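PDB 4FYE: SidF, inhibitor of growth family, member 3 from Legionella pneumophila subsp. pneumophila, which probably acts as a phosphatase on phosphatidylinositol phosphates, removing phosphate from these membrane lipids. Local coordinates for residues A[313-316]-A[317-320]; A[339-342]-A[343-347]. The protein carries 1 engineered substitution. One frame throughout, in Å; residues are numbered along the deposited sequence.

Contact 1. Residues A[313-316]-A[317-320]; sequences MTNE and DLWN
Thr314 and Asp317 trade hydrogen bonds in a capping box at the start of helix 315-320. In the first, the Asp317 backbone N donates to the Thr314 side chain at OG1 over 3.1 Å, nearly straight. In the second, Thr314 N donates to Asp317 OD2, likewise 3.1 Å away and nearly straight. This donor reaches the anti side of the oxygen from 32° out of the carboxylate plane. Each partner therefore gives a backbone N-H and receives one on its side chain. The Thr314 torsion explains the fit: OG1 lies between the backbone N and the carbonyl carbon (chi1 69°), turned toward the first turn, while CG2 points away from the carbonyl carbon and rests 3.6 Å from Asp317 OD2.

Behind the cap the helical bonds begin. Leu318 N donates to Thr314 O, Trp319 N to Asn315 O, and Asn320 N to Glu316 O over 2.9 Å with a more bent N-H. Two further acceptors, Met313 O and Asn315 OD1, are satisfied from outside, both by Arg339 NH1 of helix 335-349.

Apolar contact flanks the box on one side. Met313 CB lies 3.7 Å from Asp317 CB, and the thioether chain, bent at its last torsion, brings CE to within 3.8 Å of Leu318 CD2, the two side chains crossing at about a right angle.

The bonding implies a firmly defined first turn. Two reciprocal bonds should fix the rotation of both Thr314 and Asp317, and the Asp317 carboxylate, set beside the amino end of the helix, would probably gain from the helix dipole as well as from the Thr314 N-H.

Contact 2. Residues A[339-342]-A[343-347]; sequences RAQL and IKLYV
Arg339 and Ile343, one turn apart on helix 335-349, make the tightly packed part of this contact. Ile343 CD1 lies 3.7 Å from Arg339 CG and 3.9 Å from Arg339 NE, the side chains running at a slant to one another. The arginine chain is extended from CG to NE, with CG anti to the backbone N (chi1 -169°), which lays its aliphatic part beside the isoleucine, so that CD1 lies against CG and obliquely near the NE end of the guanidinium. There NE donates to Thr6 O, and NH1 turns to the start of helix 315-320. The backbone beneath is regular: Ile343 N meets Arg339 O at 2.8 Å, and Tyr346 N meets Leu342 O at 2.9 Å.

Contact is looser on the Gln341-Leu345 side, where the nearest side-chain atoms, Gln341 CG and Leu345 CD1, are 4.3 Å apart. Both residues are partly exposed, and the extended chain of exposed Lys344 departs from the preceding turn.

Helix 335-349 thus packs through two adjoining faces, with Ile343 at their border. Arg339, Ile343 and Tyr346 touch Leu318 of helix 315-320, while Ala340 and Ile343 reach strand 391-399, and Lys344 and Val347 meet Val404 of strand 402-416.

In the fold
Contacts 1 and 2 lie on helices that follow each other in the chain, with centres about 9 Å apart, and they touch directly. The polar join is Arg339 NH1, 2.7 Å from Met313 O and 2.7 Å from Asn315 OD1, both probable hydrogen bonds, so contact 2 supplies the donor for two acceptors at the start of contact 1. The apolar join includes Met313 CE packing on Tyr346 CE2. Helix 335-349 packs against both helix 315-320 and the strands 391-399 and 402-416 of the four-stranded mixed sheet, on adjoining faces. Both contacts sit peripherally, their centres about 27 and 28 Å from the centre of the chain, on the same side of it.

Contact 1. Residues A[313-316]-A[317-320]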
ATOM      1  N   MET A 313     -12.545 -13.612   7.730  1.00 44.33           N
ATOM      2  CA  MET A 313     -13.544 -14.409   8.454  1.00 48.84           C
ATOM      3  C   MET A 313     -13.067 -15.739   9.016  1.00 51.43           C
ATOM      4  O   MET A 313     -12.392 -16.550   8.337  1.00 49.11           O
ATOM      5  CB  MET A 313     -14.778 -14.604   7.604  1.00 47.89           C
ATOM      6  CG  MET A 313     -15.351 -13.216   7.300  1.00 52.25           C
ATOM      7  SD  MET A 313     -16.922 -13.215   6.476  0.82 62.16           S
ATOM      8  CE  MET A 313     -16.362 -13.817   4.937  1.00 52.71           C
ATOM      9  N   THR A 314     -13.421 -15.962  10.275  1.00 51.52           N
ATOM     10  CA  THR A 314     -13.103 -17.232  10.906  1.00 49.64           C
ATOM     11  C   THR A 314     -14.091 -18.169  10.331  1.00 48.85           C
ATOM     12  O   THR A 314     -15.127 -17.768   9.772  1.00 49.25           O
ATOM     13  CB  THR A 314     -13.245 -17.146  12.447  1.00 52.19           C
ATOM     14  OG1 THR A 314     -14.638 -16.990  12.810  1.00 54.45           O
ATOM     15  CG2 THR A 314     -12.494 -15.875  12.932  1.00 58.04           C
ATOM     16  N   ASN A 315     -13.795 -19.431  10.493  1.00 52.91           N
ATOM     17  CA  ASN A 315     -14.801 -20.469  10.321  1.00 56.15           C
ATOM     18  C   ASN A 315     -16.152 -20.243  11.019  1.00 60.28           C
ATOM     19  O   ASN A 315     -17.186 -20.429  10.379  1.00 60.43           O
ATOM     20  CB  ASN A 315     -14.210 -21.840  10.623  1.00 52.55           C
ATOM     21  CG  ASN A 315     -13.207 -22.282   9.550  1.00 53.11           C
ATOM     22  OD1 ASN A 315     -12.625 -21.455   8.823  1.00 54.46           O
ATOM     23  ND2 ASN A 315     -12.990 -23.576   9.454  1.00 53.67           N
ATOM     24  N   GLU A 316     -16.156 -19.839  12.292  1.00 64.90           N
ATOM     25  CA  GLU A 316     -17.424 -19.559  13.004  1.00 64.51           C
ATOM     26  C   GLU A 316     -18.202 -18.491  12.210  1.00 61.54           C
ATOM     27  O   GLU A 316     -19.401 -18.648  11.987  1.00 61.01           O
ATOM     28  CB  GLU A 316     -17.175 -19.015  14.408  1.00 68.50           C
ATOM     29  CG  GLU A 316     -17.492 -19.929  15.586  1.00 83.64           C
ATOM     30  CD  GLU A 316     -17.679 -19.151  16.927  1.00 98.85           C
ATOM     31  OE1 GLU A 316     -18.444 -19.634  17.826  1.00 91.89           O
ATOM     32  OE2 GLU A 316     -17.066 -18.048  17.101  1.00101.89           O
ATOM     33  N   ASP A 317     -17.497 -17.429  11.796  1.00 54.38           N
ATOM     34  CA  ASP A 317     -18.028 -16.311  10.974  1.00 51.99           C
ATOM     35  C   ASP A 317     -18.691 -16.791   9.666  1.00 50.06           C
ATOM     36  O   ASP A 317     -19.756 -16.360   9.329  1.00 51.21           O
ATOM     37  CB  ASP A 317     -16.906 -15.339  10.598  1.00 52.57           C
ATOM     38  CG  ASP A 317     -16.437 -14.424  11.766  1.00 58.88           C
ATOM     39  OD1 ASP A 317     -17.208 -14.208  12.743  1.00 64.42           O
ATOM     40  OD2 ASP A 317     -15.272 -13.913  11.701  1.00 57.50           O
ATOM     41  N   LEU A 318     -18.067 -17.673   8.908  1.00 47.04           N
ATOM     42  CA  LEU A 318     -18.713 -18.114   7.703  1.00 47.14           C
ATOM     43  C   LEU A 318     -19.995 -18.957   8.004  1.00 50.76           C
ATOM     44  O   LEU A 318     -21.083 -18.780   7.401  1.00 51.77           O
ATOM     45  CB  LEU A 318     -17.709 -18.920   6.871  1.00 44.77           C
ATOM     46  CG  LEU A 318     -16.461 -18.215   6.389  1.00 44.22           C
ATOM     47  CD1 LEU A 318     -15.295 -19.186   6.240  1.00 44.47           C
ATOM     48  CD2 LEU A 318     -16.709 -17.557   5.058  1.00 43.74           C
ATOM     49  N   TRP A 319     -19.861 -19.877   8.943  1.00 47.20           N
ATOM     50  CA  TRP A 319     -20.945 -20.618   9.435  1.00 50.02           C
ATOM     51  C   TRP A 319     -22.155 -19.801   9.802  1.00 52.58           C
ATOM     52  O   TRP A 319     -23.298 -20.186   9.475  1.00 54.09           O
ATOM     53  CB  TRP A 319     -20.458 -21.356  10.661  1.00 53.03           C
ATOM     54  CG  TRP A 319     -21.440 -22.343  11.216  1.00 55.69           C
ATOM     55  CD1 TRP A 319     -22.197 -22.214  12.378  1.00 56.16           C
ATOM     56  CD2 TRP A 319     -21.807 -23.649  10.644  1.00 59.84           C
ATOM     57  NE1 TRP A 319     -22.975 -23.325  12.571  1.00 62.17           N
ATOM     58  CE2 TRP A 319     -22.801 -24.228  11.560  1.00 61.71           C
ATOM     59  CE3 TRP A 319     -21.422 -24.381   9.504  1.00 61.33           C
ATOM     60  CZ2 TRP A 319     -23.372 -25.491  11.332  1.00 64.81           C
ATOM     61  CZ3 TRP A 319     -22.010 -25.657   9.279  1.00 64.51           C
ATOM     62  CH2 TRP A 319     -22.965 -26.191  10.165  1.00 63.94           C
ATOM     63  N   ASN A 320     -21.952 -18.696  10.511  1.00 53.76           N
ATOM     64  CA  ASN A 320     -23.090 -17.937  11.010  1.00 59.87           C
ATOM     65  C   ASN A 320     -23.795 -17.275   9.852  1.00 55.43           C
ATOM     66  O   ASN A 320     -24.948 -16.971   9.917  1.00 55.58           O
ATOM     67  CB  ASN A 320     -22.671 -16.885  12.061  1.00 68.06           C
ATOM     68  CG  ASN A 320     -21.986 -17.501  13.298  1.00 75.73           C
ATOM     69  OD1 ASN A 320     -22.428 -18.515  13.868  1.00 79.07           O
ATOM     70  ND2 ASN A 320     -20.898 -16.861  13.733  1.00 81.52           N
TER

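Contact 2. Residues A[339-342]-A[343-347]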
ATOM      1  N   ARG A 339     -12.989 -25.578   5.635  1.00 55.35           N
ATOM      2  CA  ARG A 339     -12.998 -24.172   5.246  1.00 54.61           C
ATOM      3  C   ARG A 339     -13.436 -23.984   3.793  1.00 56.94           C
ATOM      4  O   ARG A 339     -14.232 -23.074   3.501  1.00 60.45           O
ATOM      5  CB  ARG A 339     -11.672 -23.413   5.538  1.00 50.20           C
ATOM      6  CG  ARG A 339     -11.833 -21.905   5.363  1.00 47.14           C
ATOM      7  CD  ARG A 339     -10.725 -21.184   6.065  1.00 47.50           C
ATOM      8  NE  ARG A 339     -10.717 -19.755   5.784  1.00 44.47           N
ATOM      9  CZ  ARG A 339     -11.282 -18.822   6.566  1.00 43.39           C
ATOM     10  NH1 ARG A 339     -11.971 -19.106   7.703  1.00 40.43           N
ATOM     11  NH2 ARG A 339     -11.154 -17.592   6.196  1.00 43.12           N
ATOM     12  N   ALA A 340     -12.943 -24.813   2.871  1.00 55.07           N
ATOM     13  CA  ALA A 340     -13.323 -24.596   1.461  1.00 54.16           C
ATOM     14  C   ALA A 340     -14.864 -24.631   1.312  1.00 53.87           C
ATOM     15  O   ALA A 340     -15.446 -23.836   0.576  1.00 51.60           O
ATOM     16  CB  ALA A 340     -12.670 -25.656   0.538  1.00 52.55           C
ATOM     17  N   GLN A 341     -15.486 -25.603   1.971  1.00 52.76           N
ATOM     18  CA  GLN A 341     -16.907 -25.838   1.823  1.00 58.51           C
ATOM     19  C   GLN A 341     -17.674 -24.640   2.424  1.00 57.54           C
ATOM     20  O   GLN A 341     -18.622 -24.131   1.842  1.00 59.46           O
ATOM     21  CB  GLN A 341     -17.278 -27.156   2.519  1.00 59.99           C
ATOM     22  CG  GLN A 341     -18.670 -27.629   2.206  1.00 71.76           C
ATOM     23  CD  GLN A 341     -19.148 -28.767   3.142  1.00 83.48           C
ATOM     24  OE1 GLN A 341     -18.807 -28.820   4.341  1.00 88.31           O
ATOM     25  NE2 GLN A 341     -19.952 -29.675   2.595  1.00 80.84           N
ATOM     26  N   LEU A 342     -17.239 -24.188   3.591  1.00 55.07           N
ATOM     27  CA  LEU A 342     -17.742 -22.985   4.206  1.00 53.34           C
ATOM     28  C   LEU A 342     -17.623 -21.781   3.284  1.00 52.85           C
ATOM     29  O   LEU A 342     -18.572 -21.026   3.166  1.00 52.19           O
ATOM     30  CB  LEU A 342     -16.962 -22.710   5.484  1.00 55.07           C
ATOM     31  CG  LEU A 342     -17.559 -23.203   6.800  1.00 57.81           C
ATOM     32  CD1 LEU A 342     -18.825 -24.036   6.612  1.00 55.12           C
ATOM     33  CD2 LEU A 342     -16.500 -23.880   7.655  1.00 53.06           C
ATOM     34  N   ILE A 343     -16.485 -21.607   2.612  1.00 48.29           N
ATOM     35  CA  ILE A 343     -16.303 -20.411   1.797  1.00 47.54           C
ATOM     36  C   ILE A 343     -17.236 -20.443   0.611  1.00 50.40           C
ATOM     37  O   ILE A 343     -17.932 -19.463   0.302  1.00 50.57           O
ATOM     38  CB  ILE A 343     -14.863 -20.237   1.353  1.00 45.89           C
ATOM     39  CG1 ILE A 343     -14.047 -19.854   2.568  1.00 43.93           C
ATOM     40  CG2 ILE A 343     -14.738 -19.137   0.276  1.00 44.49           C
ATOM     41  CD1 ILE A 343     -12.532 -19.901   2.301  1.00 44.99           C
ATOM     42  N   LYS A 344     -17.296 -21.611  -0.003  1.00 53.30           N
ATOM     43  CA  LYS A 344     -18.172 -21.833  -1.127  1.00 54.73           C
ATOM     44  C   LYS A 344     -19.654 -21.590  -0.776  1.00 51.73           C
ATOM     45  O   LYS A 344     -20.342 -20.923  -1.497  1.00 50.92           O
ATOM     46  CB  LYS A 344     -17.984 -23.253  -1.697  1.00 55.62           C
ATOM     47  CG  LYS A 344     -18.929 -23.486  -2.871  1.00 59.30           C
ATOM     48  CD  LYS A 344     -19.227 -24.932  -3.211  1.00 62.94           C
ATOM     49  CE  LYS A 344     -20.531 -24.958  -3.987  1.00 70.80           C
ATOM     50  NZ  LYS A 344     -20.603 -26.182  -4.830  1.00 80.29           N
ATOM     51  N   LEU A 345     -20.124 -22.137   0.328  1.00 49.88           N
ATOM     52  CA  LEU A 345     -21.509 -21.936   0.707  1.00 51.02           C
ATOM     53  C   LEU A 345     -21.735 -20.480   1.084  1.00 49.98           C
ATOM     54  O   LEU A 345     -22.737 -19.916   0.732  1.00 53.42           O
ATOM     55  CB  LEU A 345     -21.911 -22.872   1.859  1.00 52.16           C
ATOM     56  CG  LEU A 345     -22.155 -24.332   1.434  1.00 55.62           C
ATOM     57  CD1 LEU A 345     -22.228 -25.332   2.590  1.00 54.50           C
ATOM     58  CD2 LEU A 345     -23.388 -24.515   0.550  1.00 54.37           C
ATOM     59  N   TYR A 346     -20.768 -19.861   1.758  1.00 50.23           N
ATOM     60  CA  TYR A 346     -20.873 -18.493   2.160  1.00 47.54           C
ATOM     61  C   TYR A 346     -21.083 -17.613   0.940  1.00 52.60           C
ATOM     62  O   TYR A 346     -21.956 -16.682   0.968  1.00 51.20           O
ATOM     63  CB  TYR A 346     -19.656 -18.030   2.975  1.00 45.85           C
ATOM     64  CG  TYR A 346     -19.625 -16.507   3.187  1.00 44.77           C
ATOM     65  CD1 TYR A 346     -20.618 -15.859   3.914  1.00 49.58           C
ATOM     66  CD2 TYR A 346     -18.668 -15.746   2.640  1.00 41.47           C
ATOM     67  CE1 TYR A 346     -20.619 -14.481   4.081  1.00 44.53           C
ATOM     68  CE2 TYR A 346     -18.648 -14.385   2.802  1.00 43.33           C
ATOM     69  CZ  TYR A 346     -19.644 -13.757   3.513  1.00 46.22           C
ATOM     70  OH  TYR A 346     -19.652 -12.374   3.672  1.00 47.24           O
ATOM     71  N   VAL A 347     -20.294 -17.900  -0.111  1.00 50.67           N
ATOM     72  CA  VAL A 347     -20.253 -17.048  -1.291  1.00 51.44           C
ATOM     73  C   VAL A 347     -21.547 -17.206  -2.084  1.00 54.63           C
ATOM     74  O   VAL A 347     -22.079 -16.232  -2.618  1.00 58.58           O
ATOM     75  CB  VAL A 347     -19.055 -17.376  -2.234  1.00 51.57           C
ATOM     76  CG1 VAL A 347     -19.237 -16.641  -3.560  1.00 47.81           C
ATOM     77  CG2 VAL A 347     -17.742 -16.991  -1.594  1.00 43.85           C
TER